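PDB 3BNW: riboflavin kinase, putative from Trypanosoma brucei, which probably catalyses the ATP-dependent phosphorylation of riboflavin to FMN, the single step of this route of cofactor synthesis. Local coordinates for residues L58-G64 against Y80-I86; F15-L20 against L52-K56; L20-H26 against Y112-I118. The contacts are given in a common frame with arbitrary orientation. Residue numbers count along the deposited sequence, not the author numbering.

In the fold
All three contacts belong to the antiparallel barrel of the riboflavin kinase fold. Interactions 1 and 2 have centres about 11 Å apart and meet where Ile86 CB lies 3.5 Å from Tyr55 O. Interaction 3, its centre about 13 Å from that of interaction 1, joins it through strand 115-126, which pairs with both 18-25 and 58-69; Phe82 CE1 packs 3.7 Å from Ile118 CB. Interactions 2 and 3, about 16 Å apart by centres, share Leu20, which pairs through its backbone with Ile118 on the neighbouring strand and turns its side chain to Leu52 off the sheet. Asn41, paired with Val25 beside interaction 3, belongs to the Pro-Thr-Ala-Asn signature that lies at the nucleotide site in related riboflavin kinases; this structure is the apo form.

Interaction 1: residues L58-G64 against Y80-I86; sequences LVVYGWG and YPFAASI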
loop_
_atom_site.group_PDB
_atom_site.type_symbol
_atom_site.label_atom_id
_atom_site.label_comp_id
_atom_site.label_asym_id
_atom_site.label_seq_id
_atom_site.Cartn_x
_atom_site.Cartn_y
_atom_site.Cartn_z
ATOM N N LEU A 58 7.804 0.563 -8.714
ATOM C CA LEU A 58 7.287 -0.761 -8.352
ATOM C C LEU A 58 5.828 -0.752 -7.937
ATOM O O LEU A 58 5.329 0.236 -7.394
ATOM C CB LEU A 58 8.077 -1.340 -7.177
ATOM C CG LEU A 58 9.579 -1.511 -7.327
ATOM C CD1 LEU A 58 10.159 -1.978 -5.985
ATOM C CD2 LEU A 58 9.918 -2.482 -8.457
ATOM N N VAL A 59 5.163 -1.879 -8.188
ATOM C CA VAL A 59 3.888 -2.211 -7.555
ATOM C C VAL A 59 4.190 -3.212 -6.442
ATOM O O VAL A 59 4.797 -4.263 -6.692
ATOM C CB VAL A 59 2.890 -2.863 -8.528
ATOM C CG1 VAL A 59 1.595 -3.212 -7.794
ATOM C CG2 VAL A 59 2.620 -1.952 -9.716
ATOM N N VAL A 60 3.780 -2.880 -5.219
ATOM C CA VAL A 60 4.087 -3.699 -4.044
ATOM C C VAL A 60 2.802 -4.174 -3.384
ATOM O O VAL A 60 1.723 -3.734 -3.750
ATOM C CB VAL A 60 4.950 -2.929 -3.008
ATOM C CG1 VAL A 60 6.279 -2.521 -3.630
ATOM C CG2 VAL A 60 4.203 -1.721 -2.452
ATOM N N TYR A 61 2.941 -5.069 -2.409
ATOM C CA TYR A 61 1.803 -5.658 -1.727
ATOM C C TYR A 61 2.076 -5.873 -0.242
ATOM O O TYR A 61 3.225 -5.860 0.199
ATOM C CB TYR A 61 1.429 -6.984 -2.396
ATOM C CG TYR A 61 2.471 -8.076 -2.270
ATOM C CD1 TYR A 61 2.444 -8.968 -1.199
ATOM C CD2 TYR A 61 3.475 -8.224 -3.215
ATOM C CE1 TYR A 61 3.393 -9.971 -1.072
ATOM C CE2 TYR A 61 4.425 -9.229 -3.098
ATOM C CZ TYR A 61 4.380 -10.100 -2.021
ATOM O OH TYR A 61 5.320 -11.103 -1.890
ATOM N N GLY A 62 1.009 -6.080 0.524
ATOM C CA GLY A 62 1.131 -6.360 1.953
ATOM C C GLY A 62 -0.180 -6.193 2.689
ATOM O O GLY A 62 -1.247 -6.318 2.099
ATOM N N TRP A 63 -0.090 -5.897 3.983
ATOM C CA TRP A 63 -1.264 -5.696 4.832
ATOM C C TRP A 63 -1.403 -4.232 5.192
ATOM O O TRP A 63 -0.405 -3.556 5.415
ATOM C CB TRP A 63 -1.134 -6.499 6.123
ATOM C CG TRP A 63 -1.121 -7.966 5.919
ATOM C CD1 TRP A 63 -0.035 -8.779 5.943
ATOM C CD2 TRP A 63 -2.252 -8.806 5.668
ATOM N NE1 TRP A 63 -0.415 -10.076 5.719
ATOM C CE2 TRP A 63 -1.771 -10.122 5.545
ATOM C CE3 TRP A 63 -3.625 -8.572 5.536
ATOM C CZ2 TRP A 63 -2.611 -11.209 5.294
ATOM C CZ3 TRP A 63 -4.463 -9.654 5.286
ATOM C CH2 TRP A 63 -3.950 -10.958 5.169
ATOM N N GLY A 64 -2.637 -3.747 5.260
ATOM C CA GLY A 64 -2.892 -2.363 5.645
ATOM C C GLY A 64 -4.123 -2.203 6.505
ATOM O O GLY A 64 -4.968 -3.093 6.571
ATOM N N TYR A 80 -6.400 -5.379 5.975
ATOM C CA TYR A 80 -6.790 -5.873 4.652
ATOM C C TYR A 80 -5.570 -6.073 3.757
ATOM O O TYR A 80 -4.553 -5.407 3.939
ATOM C CB TYR A 80 -7.743 -4.892 3.968
ATOM C CG TYR A 80 -8.996 -4.585 4.749
ATOM C CD1 TYR A 80 -9.907 -5.589 5.066
ATOM C CD2 TYR A 80 -9.285 -3.282 5.156
ATOM C CE1 TYR A 80 -11.071 -5.304 5.785
ATOM C CE2 TYR A 80 -10.447 -2.991 5.870
ATOM C CZ TYR A 80 -11.330 -4.004 6.182
ATOM O OH TYR A 80 -12.477 -3.719 6.891
ATOM N N PRO A 81 -5.669 -6.993 2.779
ATOM C CA PRO A 81 -4.657 -7.048 1.718
ATOM C C PRO A 81 -4.639 -5.754 0.893
ATOM O O PRO A 81 -5.663 -5.078 0.774
ATOM C CB PRO A 81 -5.110 -8.232 0.844
ATOM C CG PRO A 81 -6.073 -9.003 1.669
ATOM C CD PRO A 81 -6.709 -8.024 2.606
ATOM N N PHE A 82 -3.485 -5.404 0.344
ATOM C CA PHE A 82 -3.386 -4.227 -0.506
ATOM C C PHE A 82 -2.242 -4.386 -1.490
ATOM O O PHE A 82 -1.281 -5.107 -1.223
ATOM C CB PHE A 82 -3.174 -2.956 0.329
ATOM C CG PHE A 82 -1.740 -2.697 0.675
ATOM C CD1 PHE A 82 -1.188 -3.223 1.832
ATOM C CD2 PHE A 82 -0.932 -1.952 -0.168
ATOM C CE1 PHE A 82 0.144 -3.002 2.141
ATOM C CE2 PHE A 82 0.396 -1.729 0.136
ATOM C CZ PHE A 82 0.935 -2.254 1.290
ATOM N N ALA A 83 -2.377 -3.724 -2.637
ATOM C CA ALA A 83 -1.267 -3.490 -3.551
ATOM C C ALA A 83 -1.066 -1.984 -3.607
ATOM O O ALA A 83 -1.954 -1.226 -3.201
ATOM C CB ALA A 83 -1.574 -4.045 -4.918
ATOM N N ALA A 84 0.085 -1.539 -4.095
ATOM C CA ALA A 84 0.380 -0.106 -4.128
ATOM C C ALA A 84 1.459 0.215 -5.136
ATOM O O ALA A 84 2.381 -0.578 -5.334
ATOM C CB ALA A 84 0.812 0.379 -2.741
ATOM N N SER A 85 1.350 1.388 -5.753
ATOM C CA SER A 85 2.371 1.869 -6.680
ATOM C C SER A 85 3.229 2.927 -6.000
ATOM O O SER A 85 2.701 3.865 -5.400
ATOM C CB SER A 85 1.725 2.459 -7.932
ATOM O OG SER A 85 0.905 1.501 -8.577
ATOM N N ILE A 86 4.551 2.764 -6.093
ATOM C CA ILE A 86 5.508 3.752 -5.595
ATOM C C ILE A 86 6.294 4.333 -6.770
ATOM O O ILE A 86 7.122 3.640 -7.370
ATOM C CB ILE A 86 6.494 3.139 -4.562
ATOM C CG1 ILE A 86 5.751 2.705 -3.296
ATOM C CG2 ILE A 86 7.590 4.139 -4.189
ATOM C CD1 ILE A 86 5.181 1.311 -3.360
#
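Phe82 lays one face of its ring over the backbone of Gly62, its partner across the strands, with CE1 3.5 Å from Gly62 CA. Its p rotamer swings the ring back over the neighbouring strand, as in the aromatic rescue of glycine in antiparallel sheets; a CB on Gly62 would sit tightly against CE1. The strands run antiparallel at 154°, their axes 4.4 Å apart at closest, in unbroken register from Leu58-Ile86 to Gly64-Tyr80. Hydrogen-bonded pairs alternate with non-hydrogen-bonded ones: Val60 N to Ala84 O is 2.7 Å and Tyr80 N to Gly64 O 2.8 Å, while Leu58 N to Ile86 O, at 3.4 Å, is weak. On the face of Phe82, Val60 CG2 meets Ile86 CD1 diagonally at 3.3 Å and Ala84 CB at 4.0 Å. The other face carries Tyr61, Trp63 and Pro81, with Trp63 CZ3 3.9 Å from Pro81 CD, and helix 133-151 packs against these three side chains. Tyr61 OH bonds to Gln11 and Trp63 NE1 to the carbonyl of Leu156. Every hydrogen bond across this buried hairpin is thus backbone to backbone, while the side chains on its two faces meet through apolar and aromatic contact.

Interaction 2: residues F15-L20 against L52-K56; sequences FQPFFL and LQPYK
This is a buried aromatic contact between the start of the first barrel strand, with the loop leading into it, and the turn that follows helix 46-52. Residues 15-17 are extended loop and 18-20 begin strand 18-25; residues 53-55 form a 3-10 turn, with Tyr55 N bonded to Leu52 O at 2.8 Å. The backbones stay well apart, at 8.7 Å between CA atoms for Phe15-Tyr55 and 9.3 Å for Phe18-Leu52, so side chains fill the gap. Tyr55, chi1 m, points toward the strand and inserts between Phe15 (t) and Phe18 (p), forming an aromatic cluster against the antiparallel barrel of the riboflavin kinase fold. Its edge meets the Phe15 face in an offset edge-to-face pair, centroids 5.4 Å apart and planes at 63°. Phe18 packs obliquely, CD2 3.4 Å from Tyr55 CZ, and also stacks on Phe175. Tyr55 OH donates a short 2.5 Å hydrogen bond to Gln16 O. Leu52 (m,t) brings CD2 to 3.7 Å from Phe18 CZ and 4.1 Å from Leu20 CD2.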
loop_
_atom_site.group_PDB
_atom_site.type_symbol
_atom_site.label_atom_id
_atom_site.label_comp_id
_atom_site.label_asym_id
_atom_site.label_seq_id
_atom_site.Cartn_x
_atom_site.Cartn_y
_atom_site.Cartn_z
ATOM N N PHE A 15 14.476 -7.865 -1.239
ATOM C CA PHE A 15 13.421 -6.920 -0.907
ATOM C C PHE A 15 13.355 -6.714 0.594
ATOM O O PHE A 15 13.151 -7.665 1.345
ATOM C CB PHE A 15 12.055 -7.397 -1.417
ATOM C CG PHE A 15 10.962 -6.374 -1.245
ATOM C CD1 PHE A 15 10.700 -5.452 -2.239
ATOM C CD2 PHE A 15 10.230 -6.307 -0.066
ATOM C CE1 PHE A 15 9.722 -4.495 -2.077
ATOM C CE2 PHE A 15 9.247 -5.349 0.105
ATOM C CZ PHE A 15 8.992 -4.443 -0.906
ATOM N N GLN A 16 13.510 -5.464 1.020
ATOM C CA GLN A 16 13.425 -5.102 2.434
ATOM C C GLN A 16 11.998 -4.669 2.798
ATOM O O GLN A 16 11.531 -3.629 2.327
ATOM C CB GLN A 16 14.429 -3.981 2.742
ATOM C CG GLN A 16 14.258 -3.311 4.113
ATOM C CD GLN A 16 14.500 -4.261 5.284
ATOM O OE1 GLN A 16 15.600 -4.794 5.450
ATOM N NE2 GLN A 16 13.474 -4.461 6.104
ATOM N N PRO A 17 11.297 -5.461 3.636
ATOM C CA PRO A 17 9.963 -5.039 4.052
ATOM C C PRO A 17 10.027 -3.851 4.997
ATOM O O PRO A 17 11.043 -3.636 5.656
ATOM C CB PRO A 17 9.404 -6.270 4.786
ATOM C CG PRO A 17 10.312 -7.376 4.478
ATOM C CD PRO A 17 11.650 -6.752 4.246
ATOM N N PHE A 18 8.945 -3.086 5.058
ATOM C CA PHE A 18 8.899 -1.902 5.895
ATOM C C PHE A 18 7.483 -1.575 6.328
ATOM O O PHE A 18 6.522 -2.221 5.915
ATOM C CB PHE A 18 9.523 -0.704 5.168
ATOM C CG PHE A 18 8.756 -0.259 3.948
ATOM C CD1 PHE A 18 7.699 0.636 4.064
ATOM C CD2 PHE A 18 9.101 -0.725 2.689
ATOM C CE1 PHE A 18 6.989 1.048 2.950
ATOM C CE2 PHE A 18 8.401 -0.315 1.569
ATOM C CZ PHE A 18 7.339 0.575 1.699
ATOM N N PHE A 19 7.384 -0.558 7.178
ATOM C CA PHE A 19 6.123 -0.054 7.694
ATOM C C PHE A 19 5.998 1.411 7.288
ATOM O O PHE A 19 6.994 2.136 7.255
ATOM C CB PHE A 19 6.111 -0.196 9.220
ATOM C CG PHE A 19 4.920 0.436 9.888
ATOM C CD1 PHE A 19 5.040 1.660 10.537
ATOM C CD2 PHE A 19 3.684 -0.198 9.880
ATOM C CE1 PHE A 19 3.946 2.244 11.161
ATOM C CE2 PHE A 19 2.586 0.376 10.499
ATOM C CZ PHE A 19 2.717 1.602 11.140
ATOM N N LEU A 20 4.782 1.840 6.969
ATOM C CA LEU A 20 4.542 3.222 6.564
ATOM C C LEU A 20 3.219 3.698 7.126
ATOM O O LEU A 20 2.200 3.019 6.985
ATOM C CB LEU A 20 4.554 3.341 5.035
ATOM C CG LEU A 20 4.404 4.733 4.403
ATOM C CD1 LEU A 20 5.386 5.742 4.988
ATOM C CD2 LEU A 20 4.576 4.649 2.876
ATOM N N LEU A 52 11.761 5.713 0.979
ATOM C CA LEU A 52 11.040 4.964 -0.050
ATOM C C LEU A 52 11.803 4.822 -1.372
ATOM O O LEU A 52 11.407 4.036 -2.235
ATOM C CB LEU A 52 9.676 5.609 -0.311
ATOM C CG LEU A 52 8.711 5.571 0.873
ATOM C CD1 LEU A 52 7.548 6.517 0.645
ATOM C CD2 LEU A 52 8.227 4.156 1.130
ATOM N N GLN A 53 12.901 5.560 -1.525
ATOM C CA GLN A 53 13.656 5.564 -2.780
ATOM C C GLN A 53 13.991 4.170 -3.327
ATOM O O GLN A 53 13.843 3.936 -4.522
ATOM C CB GLN A 53 14.931 6.411 -2.650
ATOM C CG GLN A 53 14.684 7.923 -2.604
ATOM C CD GLN A 53 13.998 8.468 -3.859
ATOM O OE1 GLN A 53 12.974 9.151 -3.774
ATOM N NE2 GLN A 53 14.556 8.159 -5.027
ATOM N N PRO A 54 14.410 3.226 -2.461
ATOM C CA PRO A 54 14.716 1.884 -2.977
ATOM C C PRO A 54 13.511 1.104 -3.518
ATOM O O PRO A 54 13.690 0.002 -4.033
ATOM C CB PRO A 54 15.293 1.154 -1.750
ATOM C CG PRO A 54 15.584 2.208 -0.747
ATOM C CD PRO A 54 14.627 3.307 -1.005
ATOM N N TYR A 55 12.309 1.660 -3.392
ATOM C CA TYR A 55 11.081 0.977 -3.783
ATOM C C TYR A 55 10.366 1.654 -4.957
ATOM O O TYR A 55 9.272 1.238 -5.334
ATOM C CB TYR A 55 10.139 0.901 -2.578
ATOM C CG TYR A 55 10.791 0.296 -1.359
ATOM C CD1 TYR A 55 11.282 1.100 -0.338
ATOM C CD2 TYR A 55 10.948 -1.079 -1.241
ATOM C CE1 TYR A 55 11.897 0.554 0.780
ATOM C CE2 TYR A 55 11.562 -1.637 -0.133
ATOM C CZ TYR A 55 12.031 -0.814 0.878
ATOM O OH TYR A 55 12.634 -1.358 1.984
ATOM N N LYS A 56 10.986 2.679 -5.543
ATOM C CA LYS A 56 10.361 3.428 -6.633
ATOM C C LYS A 56 10.346 2.623 -7.922
ATOM O O LYS A 56 11.253 1.828 -8.168
ATOM C CB LYS A 56 11.067 4.773 -6.858
ATOM C CG LYS A 56 12.441 4.704 -7.528
ATOM C CD LYS A 56 13.137 6.054 -7.416
ATOM C CE LYS A 56 14.429 6.103 -8.204
ATOM N NZ LYS A 56 15.100 7.440 -8.093
#

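Interaction 3: residues L20-H26 against Y112-I118; sequences LRGKVVH and YGAVVKI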
loop_
_atom_site.group_PDB
_atom_site.type_symbol
_atom_site.label_atom_id
_atom_site.label_comp_id
_atom_site.label_asym_id
_atom_site.label_seq_id
_atom_site.Cartn_x
_atom_site.Cartn_y
_atom_site.Cartn_z
ATOM N N LEU A 20 4.782 1.840 6.969
ATOM C CA LEU A 20 4.542 3.222 6.564
ATOM C C LEU A 20 3.219 3.698 7.126
ATOM O O LEU A 20 2.200 3.019 6.985
ATOM C CB LEU A 20 4.554 3.341 5.035
ATOM C CG LEU A 20 4.404 4.733 4.403
ATOM C CD1 LEU A 20 5.386 5.742 4.988
ATOM C CD2 LEU A 20 4.576 4.649 2.876
ATOM N N ARG A 21 3.240 4.856 7.779
ATOM C CA ARG A 21 2.029 5.458 8.340
ATOM C C ARG A 21 1.900 6.878 7.811
ATOM O O ARG A 21 2.865 7.643 7.852
ATOM C CB ARG A 21 2.085 5.473 9.875
ATOM C CG ARG A 21 0.875 6.148 10.542
ATOM C CD ARG A 21 0.940 6.095 12.070
ATOM N NE ARG A 21 2.166 6.703 12.603
ATOM C CZ ARG A 21 3.146 6.051 13.233
ATOM N NH1 ARG A 21 3.077 4.741 13.450
ATOM N NH2 ARG A 21 4.208 6.720 13.664
ATOM N N GLY A 22 0.716 7.226 7.316
ATOM C CA GLY A 22 0.466 8.565 6.788
ATOM C C GLY A 22 -1.001 8.795 6.485
ATOM O O GLY A 22 -1.778 7.848 6.425
ATOM N N LYS A 23 -1.374 10.058 6.291
ATOM C CA LYS A 23 -2.757 10.422 5.981
ATOM C C LYS A 23 -3.111 10.218 4.502
ATOM O O LYS A 23 -2.264 10.359 3.618
ATOM C CB LYS A 23 -3.037 11.873 6.387
ATOM C CG LYS A 23 -2.953 12.114 7.886
ATOM C CD LYS A 23 -3.900 13.204 8.346
ATOM C CE LYS A 23 -3.642 13.571 9.801
ATOM N NZ LYS A 23 -4.757 14.358 10.397
ATOM N N VAL A 24 -4.375 9.881 4.253
ATOM C CA VAL A 24 -4.892 9.728 2.897
ATOM C C VAL A 24 -5.198 11.114 2.322
ATOM O O VAL A 24 -6.006 11.860 2.891
ATOM C CB VAL A 24 -6.173 8.858 2.868
ATOM C CG1 VAL A 24 -6.679 8.686 1.437
ATOM C CG2 VAL A 24 -5.913 7.497 3.511
ATOM N N VAL A 25 -4.554 11.443 1.202
ATOM C CA VAL A 25 -4.693 12.749 0.554
ATOM C C VAL A 25 -5.069 12.603 -0.922
ATOM O O VAL A 25 -5.067 11.498 -1.470
ATOM C CB VAL A 25 -3.388 13.565 0.660
ATOM C CG1 VAL A 25 -3.014 13.782 2.119
ATOM C CG2 VAL A 25 -2.252 12.875 -0.088
ATOM N N HIS A 26 -5.393 13.725 -1.560
ATOM C CA HIS A 26 -5.723 13.746 -2.986
ATOM C C HIS A 26 -4.453 13.754 -3.832
ATOM O O HIS A 26 -4.513 13.750 -5.064
ATOM C CB HIS A 26 -6.578 14.970 -3.318
ATOM C CG HIS A 26 -7.926 14.959 -2.668
ATOM N ND1 HIS A 26 -8.125 15.325 -1.355
ATOM C CD2 HIS A 26 -9.147 14.631 -3.155
ATOM C CE1 HIS A 26 -9.409 15.222 -1.059
ATOM N NE2 HIS A 26 -10.052 14.803 -2.134
ATOM N N TYR A 112 -10.523 10.134 2.700
ATOM C CA TYR A 112 -9.526 11.198 2.650
ATOM C C TYR A 112 -9.401 11.850 4.021
ATOM O O TYR A 112 -10.404 12.204 4.640
ATOM C CB TYR A 112 -9.900 12.242 1.598
ATOM C CG TYR A 112 -9.782 11.729 0.185
ATOM C CD1 TYR A 112 -8.541 11.612 -0.426
ATOM C CD2 TYR A 112 -10.910 11.354 -0.541
ATOM C CE1 TYR A 112 -8.421 11.134 -1.722
ATOM C CE2 TYR A 112 -10.801 10.876 -1.839
ATOM C CZ TYR A 112 -9.552 10.770 -2.424
ATOM O OH TYR A 112 -9.423 10.297 -3.710
ATOM N N GLY A 113 -8.163 11.999 4.489
ATOM C CA GLY A 113 -7.898 12.532 5.827
ATOM C C GLY A 113 -7.837 11.461 6.904
ATOM O O GLY A 113 -7.640 11.774 8.076
ATOM N N ALA A 114 -8.017 10.203 6.507
ATOM C CA ALA A 114 -7.892 9.073 7.416
ATOM C C ALA A 114 -6.439 8.648 7.471
ATOM O O ALA A 114 -5.708 8.790 6.489
ATOM C CB ALA A 114 -8.753 7.915 6.946
ATOM N N VAL A 115 -6.017 8.130 8.618
ATOM C CA VAL A 115 -4.665 7.611 8.750
ATOM C C VAL A 115 -4.631 6.192 8.191
ATOM O O VAL A 115 -5.429 5.338 8.561
ATOM C CB VAL A 115 -4.170 7.627 10.218
ATOM C CG1 VAL A 115 -2.741 7.098 10.303
ATOM C CG2 VAL A 115 -4.248 9.037 10.792
ATOM N N VAL A 116 -3.712 5.956 7.273
ATOM C CA VAL A 116 -3.515 4.625 6.735
ATOM C C VAL A 116 -2.171 4.106 7.224
ATOM O O VAL A 116 -1.179 4.835 7.245
ATOM C CB VAL A 116 -3.584 4.598 5.185
ATOM C CG1 VAL A 116 -2.558 5.535 4.576
ATOM C CG2 VAL A 116 -3.372 3.185 4.674
ATOM N N LYS A 117 -2.156 2.847 7.638
ATOM C CA LYS A 117 -0.943 2.188 8.060
ATOM C C LYS A 117 -0.764 0.985 7.160
ATOM O O LYS A 117 -1.710 0.232 6.963
ATOM C CB LYS A 117 -1.069 1.747 9.522
ATOM C CG LYS A 117 -1.301 2.888 10.500
ATOM C CD LYS A 117 -1.591 2.371 11.901
ATOM C CE LYS A 117 -2.263 3.436 12.771
ATOM N NZ LYS A 117 -2.632 2.915 14.117
ATOM N N ILE A 118 0.427 0.814 6.594
ATOM C CA ILE A 118 0.693 -0.351 5.748
ATOM C C ILE A 118 2.013 -1.025 6.105
ATOM O O ILE A 118 2.976 -0.361 6.489
ATOM C CB ILE A 118 0.656 -0.010 4.222
ATOM C CG1 ILE A 118 1.661 1.085 3.864
ATOM C CG2 ILE A 118 -0.748 0.421 3.796
ATOM C CD1 ILE A 118 1.932 1.204 2.369
#
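Strands 20-25 and 115-118 run antiparallel at 140°, their axes 4.6 Å apart at closest. Leu20-Ile118 and Gly22-Val116 are hydrogen-bonded pairs, with Ile118 N to Leu20 O at 2.9 Å and Val116 N to Gly22 O at 2.8 Å. Beyond Val115 the register shifts: Val24 N bonds to Ala114 O (2.8 Å) but Val24 O receives Gly113 N (2.7 Å). With Gly113 at phi 90°, psi 1°, this is a G1 beta bulge, and a side chain there would jam against the preceding carbonyl. Val24 fills the bulged end, CG2 4.0 Å from Val116 CG1 and CG1 3.9 Å from Tyr112 CD1. On the other face Arg21 CG packs 3.7 Å from Val115 CG1, its guanidinium bonding to the carbonyl of Thr171. Past the strand, the His26 ring stacks face to face on Tyr112, centroids 3.9 Å apart and planes at 5°. Backbone bonds therefore hold the strands, while ring stacking and apolar contact close the bulged end.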